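Local coordinates for protein pectinesterase (Aspergillus niger, PDB 5C1E) that hydrolyses the methyl esters of pectin's galacturonate chain, releasing methanol as a step in pectin degradation, and is probably involved in maceration of plant tissue, at residues A[81-86]-A[115-120]; A[232-237]-A[259-264]; A[238-243]-A[269-274]. All coordinates share one frame; numbering follows the deposited sequence.

Contact 1 of 3, residues A[81-86]-A[115-120]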
# COMPACT_ATOMS: atom_id res chain seq x y z
N SER A 81 12.12 -6.24 -12.77
CA SER A 81 12.53 -6.68 -11.42
C SER A 81 13.61 -5.75 -10.86
O SER A 81 14.25 -5.00 -11.61
CB SER A 81 13.04 -8.11 -11.50
OG SER A 81 14.25 -8.16 -12.23
N SER A 82 13.84 -5.80 -9.55
CA SER A 82 14.85 -4.93 -8.95
C SER A 82 16.28 -5.27 -9.42
O SER A 82 17.07 -4.35 -9.62
CB SER A 82 14.76 -4.89 -7.42
OG SER A 82 14.93 -6.16 -6.84
N PRO A 83 16.62 -6.56 -9.61
CA PRO A 83 17.95 -6.84 -10.14
C PRO A 83 18.19 -6.24 -11.53
O PRO A 83 19.27 -5.69 -11.80
CB PRO A 83 17.98 -8.38 -10.21
CG PRO A 83 17.02 -8.82 -9.15
CD PRO A 83 15.91 -7.81 -9.25
N ASP A 84 17.19 -6.32 -12.41
CA ASP A 84 17.30 -5.73 -13.74
C ASP A 84 17.27 -4.21 -13.70
O ASP A 84 18.01 -3.57 -14.42
CB ASP A 84 16.23 -6.27 -14.68
CG ASP A 84 16.40 -7.75 -14.97
OD1 ASP A 84 17.54 -8.26 -14.91
OD2 ASP A 84 15.38 -8.42 -15.25
N ALA A 85 16.44 -3.62 -12.85
CA ALA A 85 16.35 -2.16 -12.76
C ALA A 85 17.52 -1.52 -12.01
O ALA A 85 17.83 -0.36 -12.23
CB ALA A 85 15.04 -1.75 -12.09
N GLY A 86 18.14 -2.27 -11.11
CA GLY A 86 19.28 -1.76 -10.34
C GLY A 86 18.98 -1.40 -8.89
O GLY A 86 19.90 -1.25 -8.11
N GLY A 115 9.52 -14.61 -8.79
CA GLY A 115 10.89 -14.98 -9.10
C GLY A 115 11.94 -13.96 -8.67
O GLY A 115 13.11 -14.30 -8.57
N ALA A 116 11.51 -12.72 -8.44
CA ALA A 116 12.38 -11.65 -7.97
C ALA A 116 11.54 -10.49 -7.47
O ALA A 116 10.36 -10.42 -7.76
CB ALA A 116 13.30 -11.15 -9.09
N GLN A 117 12.18 -9.59 -6.73
CA GLN A 117 11.51 -8.42 -6.21
C GLN A 117 11.09 -7.54 -7.37
O GLN A 117 11.87 -7.33 -8.27
CB GLN A 117 12.43 -7.63 -5.28
CG GLN A 117 12.97 -8.46 -4.13
CD GLN A 117 14.34 -9.04 -4.43
OE1 GLN A 117 14.60 -9.55 -5.53
NE2 GLN A 117 15.21 -8.99 -3.44
N ALA A 118 9.86 -7.04 -7.34
CA ALA A 118 9.35 -6.18 -8.39
C ALA A 118 8.26 -5.29 -7.83
O ALA A 118 7.14 -5.72 -7.61
CB ALA A 118 8.84 -7.01 -9.56
N VAL A 119 8.62 -4.04 -7.57
CA VAL A 119 7.74 -3.13 -6.85
C VAL A 119 6.65 -2.55 -7.75
O VAL A 119 6.90 -2.14 -8.87
CB VAL A 119 8.56 -2.00 -6.21
CG1 VAL A 119 7.69 -0.97 -5.51
CG2 VAL A 119 9.52 -2.61 -5.19
N ALA A 120 5.42 -2.55 -7.23
CA ALA A 120 4.31 -1.88 -7.92
C ALA A 120 4.33 -0.39 -7.60
O ALA A 120 4.46 0.43 -8.50
CB ALA A 120 2.98 -2.49 -7.54

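Contact 2 of 3, residues A[232-237]-A[259-264]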
# COMPACT_ATOMS: atom_id res chain seq x y z
N GLN A 232 -5.39 -5.42 13.84
CA GLN A 232 -6.45 -5.16 14.81
C GLN A 232 -7.82 -5.05 14.14
O GLN A 232 -7.95 -4.53 13.01
CB GLN A 232 -6.15 -3.88 15.61
CG GLN A 232 -5.89 -2.66 14.77
CD GLN A 232 -5.50 -1.44 15.60
OE1 GLN A 232 -4.79 -1.55 16.58
NE2 GLN A 232 -5.92 -0.27 15.16
N ASN A 233 -8.85 -5.51 14.84
CA ASN A 233 -10.22 -5.39 14.35
C ASN A 233 -10.40 -5.91 12.92
O ASN A 233 -11.23 -5.39 12.17
CB ASN A 233 -10.66 -3.92 14.40
CG ASN A 233 -10.50 -3.30 15.77
OD1 ASN A 233 -10.91 -3.88 16.77
ND2 ASN A 233 -9.91 -2.10 15.83
N SER A 234 -9.64 -6.94 12.56
CA SER A 234 -9.58 -7.42 11.19
C SER A 234 -10.03 -8.86 11.05
O SER A 234 -10.05 -9.62 12.04
CB SER A 234 -8.16 -7.30 10.63
OG SER A 234 -7.76 -5.96 10.53
N VAL A 235 -10.38 -9.22 9.83
CA VAL A 235 -10.73 -10.59 9.47
C VAL A 235 -9.53 -11.30 8.84
O VAL A 235 -8.99 -10.84 7.83
CB VAL A 235 -11.93 -10.65 8.52
CG1 VAL A 235 -12.36 -12.10 8.31
CG2 VAL A 235 -13.11 -9.86 9.09
N LEU A 236 -9.14 -12.41 9.45
CA LEU A 236 -8.01 -13.21 8.99
C LEU A 236 -8.53 -14.57 8.55
O LEU A 236 -9.08 -15.33 9.37
CB LEU A 236 -7.02 -13.40 10.12
CG LEU A 236 -6.42 -12.13 10.74
CD1 LEU A 236 -5.54 -12.58 11.89
CD2 LEU A 236 -5.65 -11.33 9.72
N SER A 237 -8.37 -14.88 7.26
CA SER A 237 -8.85 -16.16 6.75
C SER A 237 -7.92 -17.31 7.16
O SER A 237 -6.86 -17.08 7.76
CB SER A 237 -9.00 -16.12 5.23
OG SER A 237 -7.77 -16.36 4.57
N TYR A 259 -5.08 -7.62 17.96
CA TYR A 259 -6.11 -7.16 18.88
C TYR A 259 -7.49 -7.25 18.23
O TYR A 259 -7.76 -6.56 17.25
CB TYR A 259 -5.87 -5.72 19.35
CG TYR A 259 -6.89 -5.30 20.38
CD1 TYR A 259 -6.75 -5.67 21.71
CD2 TYR A 259 -8.03 -4.59 20.01
CE1 TYR A 259 -7.70 -5.33 22.66
CE2 TYR A 259 -8.99 -4.25 20.95
CZ TYR A 259 -8.81 -4.63 22.27
OH TYR A 259 -9.75 -4.29 23.23
N ASN A 260 -8.35 -8.08 18.81
CA ASN A 260 -9.75 -8.18 18.39
C ASN A 260 -9.94 -8.55 16.92
O ASN A 260 -10.75 -7.96 16.22
CB ASN A 260 -10.49 -6.86 18.70
CG ASN A 260 -12.00 -6.99 18.56
OD1 ASN A 260 -12.58 -7.99 18.99
ND2 ASN A 260 -12.64 -6.02 17.90
N ASN A 261 -9.19 -9.55 16.44
CA ASN A 261 -9.39 -10.06 15.10
C ASN A 261 -10.38 -11.23 15.11
O ASN A 261 -10.61 -11.86 16.16
CB ASN A 261 -8.07 -10.53 14.49
CG ASN A 261 -7.07 -9.40 14.35
OD1 ASN A 261 -7.42 -8.28 13.96
ND2 ASN A 261 -5.81 -9.69 14.65
N SER A 262 -10.94 -11.51 13.95
CA SER A 262 -11.85 -12.62 13.77
C SER A 262 -11.46 -13.46 12.55
O SER A 262 -10.49 -13.16 11.87
CB SER A 262 -13.27 -12.08 13.62
OG SER A 262 -13.45 -11.41 12.38
N GLY A 263 -12.22 -14.53 12.30
CA GLY A 263 -11.98 -15.40 11.15
C GLY A 263 -11.20 -16.65 11.47
O GLY A 263 -10.61 -16.79 12.54
N ALA A 264 -11.16 -17.56 10.51
CA ALA A 264 -10.55 -18.86 10.71
C ALA A 264 -9.07 -18.77 11.04
O ALA A 264 -8.55 -19.65 11.71
CB ALA A 264 -10.78 -19.74 9.49
O HOH W 1 -13.29 -8.96 12.75

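Contact 3 of 3, residues A[238-243]-A[269-274]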
# COMPACT_ATOMS: atom_id res chain seq x y z
N ASP A 238 -8.30 -18.53 6.79
CA ASP A 238 -7.49 -19.71 7.13
C ASP A 238 -6.14 -19.78 6.43
O ASP A 238 -5.39 -20.73 6.65
CB ASP A 238 -8.28 -21.01 6.88
CG ASP A 238 -8.45 -21.34 5.40
OD1 ASP A 238 -8.07 -20.55 4.51
OD2 ASP A 238 -9.01 -22.42 5.12
N ILE A 239 -5.79 -18.79 5.61
CA ILE A 239 -4.42 -18.72 5.08
C ILE A 239 -3.35 -18.50 6.15
O ILE A 239 -2.19 -18.87 5.94
CB ILE A 239 -4.24 -17.67 3.96
CG1 ILE A 239 -4.49 -16.23 4.46
CG2 ILE A 239 -5.15 -18.02 2.78
CD1 ILE A 239 -4.11 -15.17 3.45
N ILE A 240 -3.71 -17.90 7.28
CA ILE A 240 -2.71 -17.55 8.30
C ILE A 240 -2.21 -18.78 9.06
O ILE A 240 -2.98 -19.50 9.72
CB ILE A 240 -3.23 -16.47 9.27
CG1 ILE A 240 -3.63 -15.20 8.50
CG2 ILE A 240 -2.18 -16.16 10.34
CD1 ILE A 240 -2.53 -14.62 7.63
N ASN A 241 -0.91 -19.02 8.96
CA ASN A 241 -0.27 -20.10 9.69
C ASN A 241 -0.50 -19.92 11.19
O ASN A 241 -0.47 -18.81 11.69
CB ASN A 241 1.21 -20.11 9.35
CG ASN A 241 1.94 -21.27 9.99
OD1 ASN A 241 2.26 -21.23 11.17
ND2 ASN A 241 2.16 -22.33 9.21
N PRO A 242 -0.74 -21.01 11.93
CA PRO A 242 -0.96 -20.88 13.38
C PRO A 242 0.12 -20.11 14.16
O PRO A 242 -0.21 -19.44 15.13
CB PRO A 242 -1.02 -22.32 13.85
CG PRO A 242 -1.58 -23.07 12.69
CD PRO A 242 -1.15 -22.34 11.44
N LYS A 243 1.38 -20.20 13.74
CA LYS A 243 2.46 -19.42 14.38
C LYS A 243 2.32 -17.90 14.17
O LYS A 243 2.89 -17.11 14.92
CB LYS A 243 3.82 -19.93 13.94
CG LYS A 243 4.06 -21.40 14.26
CD LYS A 243 5.48 -21.87 13.95
CE LYS A 243 5.89 -21.68 12.49
NZ LYS A 243 5.12 -22.51 11.52
N SER A 269 -3.66 -19.06 19.95
CA SER A 269 -3.10 -19.98 20.97
C SER A 269 -1.76 -20.63 20.57
O SER A 269 -1.02 -21.07 21.44
CB SER A 269 -4.12 -21.07 21.34
OG SER A 269 -4.26 -22.01 20.29
N ASP A 270 -1.44 -20.69 19.27
CA ASP A 270 -0.17 -21.26 18.83
C ASP A 270 0.79 -20.20 18.28
O ASP A 270 1.77 -20.54 17.64
CB ASP A 270 -0.39 -22.33 17.76
CG ASP A 270 -0.99 -23.62 18.31
OD1 ASP A 270 -0.88 -23.87 19.53
OD2 ASP A 270 -1.55 -24.40 17.52
N ARG A 271 0.52 -18.93 18.54
CA ARG A 271 1.35 -17.84 17.99
C ARG A 271 2.77 -17.85 18.53
O ARG A 271 3.02 -18.33 19.64
CB ARG A 271 0.73 -16.48 18.27
CG ARG A 271 -0.58 -16.26 17.53
CD ARG A 271 -0.35 -15.99 16.04
NE ARG A 271 -1.56 -15.46 15.40
CZ ARG A 271 -2.34 -16.11 14.53
NH1 ARG A 271 -2.09 -17.36 14.14
NH2 ARG A 271 -3.41 -15.49 14.04
N GLU A 272 3.67 -17.31 17.73
CA GLU A 272 5.05 -17.06 18.10
C GLU A 272 5.39 -15.61 17.78
O GLU A 272 4.74 -14.99 16.93
CB GLU A 272 6.01 -18.00 17.35
CG GLU A 272 5.87 -19.47 17.69
CD GLU A 272 6.85 -20.37 16.92
OE1 GLU A 272 7.69 -19.85 16.13
OE2 GLU A 272 6.78 -21.60 17.10
N TYR A 273 6.38 -15.08 18.50
CA TYR A 273 6.96 -13.75 18.23
C TYR A 273 6.04 -12.57 18.56
O TYR A 273 6.28 -11.45 18.11
CB TYR A 273 7.45 -13.65 16.77
CG TYR A 273 8.39 -14.76 16.37
CD1 TYR A 273 9.69 -14.79 16.85
CD2 TYR A 273 7.98 -15.78 15.51
CE1 TYR A 273 10.56 -15.82 16.49
CE2 TYR A 273 8.84 -16.80 15.15
CZ TYR A 273 10.12 -16.81 15.65
OH TYR A 273 10.97 -17.82 15.32
N GLU A 274 4.98 -12.79 19.33
CA GLU A 274 4.06 -11.70 19.64
C GLU A 274 4.31 -11.03 20.98
O GLU A 274 5.00 -11.57 21.86
CB GLU A 274 2.62 -12.18 19.58
CG GLU A 274 2.17 -12.57 18.20
CD GLU A 274 0.66 -12.64 18.08
OE1 GLU A 274 -0.02 -13.11 19.04
OE2 GLU A 274 0.17 -12.22 17.00
O HOH W 2 -3.77 -19.04 12.45
O HOH W 3 -2.45 -19.88 16.72

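Contact 1 of 3, residues A[81-86]-A[115-120]
Ser81 and Ser82, where the loop turns into the short helix 82-85, lie against Gln117 and Ala118, with the CA atoms of Ser81 and Ala118 4.4 Å apart. The enzyme is a parallel beta-helix, and here two of its long loops meet. One backbone bond joins them: Ser82 N donates to Gln117 O at 2.8 Å and 159°. In the first turn of a helix this N-H has no acceptor within the helix, so the loop carbonyl supplies one. Ser81 is the N-cap. Its OG, set between the backbone N and carbonyl carbon (chi1 68°), receives a weak bond from Asp84 N at 3.5 Å. CB of Ser81 meets Ala116 CB at 3.9 Å, while Ser81 CA rests on the methyl of Ala118. Pro83 adds its ring atom CD, 4.2 Å from Ala116 CB. Tyr112 packs on both Ser81 and Ala118. The Gln117 side chain lies about 7 Å from that of Asp161, the predicted active-site residue, and its NE2 is hydrogen-bonded to a glycerol that probably came from the crystallisation liquor. Ser82 OG, between its backbone N and carbonyl carbon (chi1 60°), sits 3.3 Å from Gln117 CB.

Contact 2 of 3, residues A[232-237]-A[259-264]
Tyr259 pairs with Gln232 as parallel neighbours at the end of the long sheet of the beta-helix. Its O accepts from Asn233 N at 2.8 Å, and its CB faces Gln232 CB. Asn260 follows with a left-handed backbone conformation, as does Asn233 in the preceding coil. Its ND2 donates to Asn233 OD1 at 3.0 Å and 170°, so the bond is nearly straight. The acceptor lies in the Asn260 amide plane, yet the two amides are turned 76° apart and do not stack flat. Asn261 reaches across with its side chain: OD1 takes the N-H of Ser234 on a lone pair at 2.9 Å, while ND2 donates to Tyr231 O. Its CB also sits 4.2 Å from Leu236 CD1. Ser262 returns to backbone pairing. Its N donates to Ser234 O at 2.8 Å, and its O accepts from Leu236 N at 2.9 Å. Its OG lies beside Val235 CG2. Gly263, at positive phi, brings its CA to 3.4 Å from Leu236 O. Ala264 lies beside Asp238. The contact is thus largely polar: an asparagine amide serves the buried Ser234 at the turn, where backbone pairing between the coils is interrupted.

Contact 3 of 3, residues A[238-243]-A[269-274]
Lys243 and Glu272 join two loops at the far end of the beta-helix by a backbone bond, Glu272 N to Lys243 O at 2.9 Å. Their side chains run side by side and point the same way. Lys243 CD approaches Glu272 OE2 to 3.4 Å, but Lys243 NZ stays 5.9 Å from that oxygen, so any attraction between the opposite charges is probably long-range, and no salt bridge forms. Arg271 folds back toward the other loop because its chain bends at chi2 (-75°), which brings CD close to the carbonyl oxygens of Pro242 and Lys243. NH1 then donates to Pro242 O at 3.0 Å. The oxygen lies near the guanidinium plane, but NH1 stands 57° above the plane of the carbonyl. A water that accepts from Asp270 N also donates to Pro242 O, at 2.8 Å, so this oxygen takes two donors. Ile240 CG2 touches the guanidinium nitrogens, 4.0 Å from Arg271 NH2, the two side chains crossing at about a right angle. Pro242 CB meets Asp270 CB.

Further out, Arg271 NE forms a salt bridge with Glu258, and NH2 bonds to Gly265 O. Both hold the guanidinium in place. Asn241 to Lys243 form an Asx turn: Asn241 OD1 accepts from Lys243 N at 2.9 Å. Asn241 ND2 is held by Glu215 O. Lys243 NZ also donates to Asn241 OD1, at 3.2 Å, from above the carbonyl plane.

Contacts 2 and 3 are neighbours, their centres 12 Å apart, and their segments alternate along the chain. Segment 232-237 runs straight into 238-243, so the same coil is held first by strand-like pairing and then by loop bonds. They touch where Ala264 meets Asp238 and Leu236 meets Arg271. Contact 1 lies elsewhere, its centre about 32 Å from that of contact 2 and about 30 Å from that of contact 3, and near the predicted active site. Contacts 1 and 2 are partly buried, while contact 3 is at the surface. Their chemistry differs: one backbone bond with small side chains in contact 1, backbone and amide bonds in contact 2, and, in contact 3, one backbone bond, an arginine bonded to a carbonyl, and bridging waters.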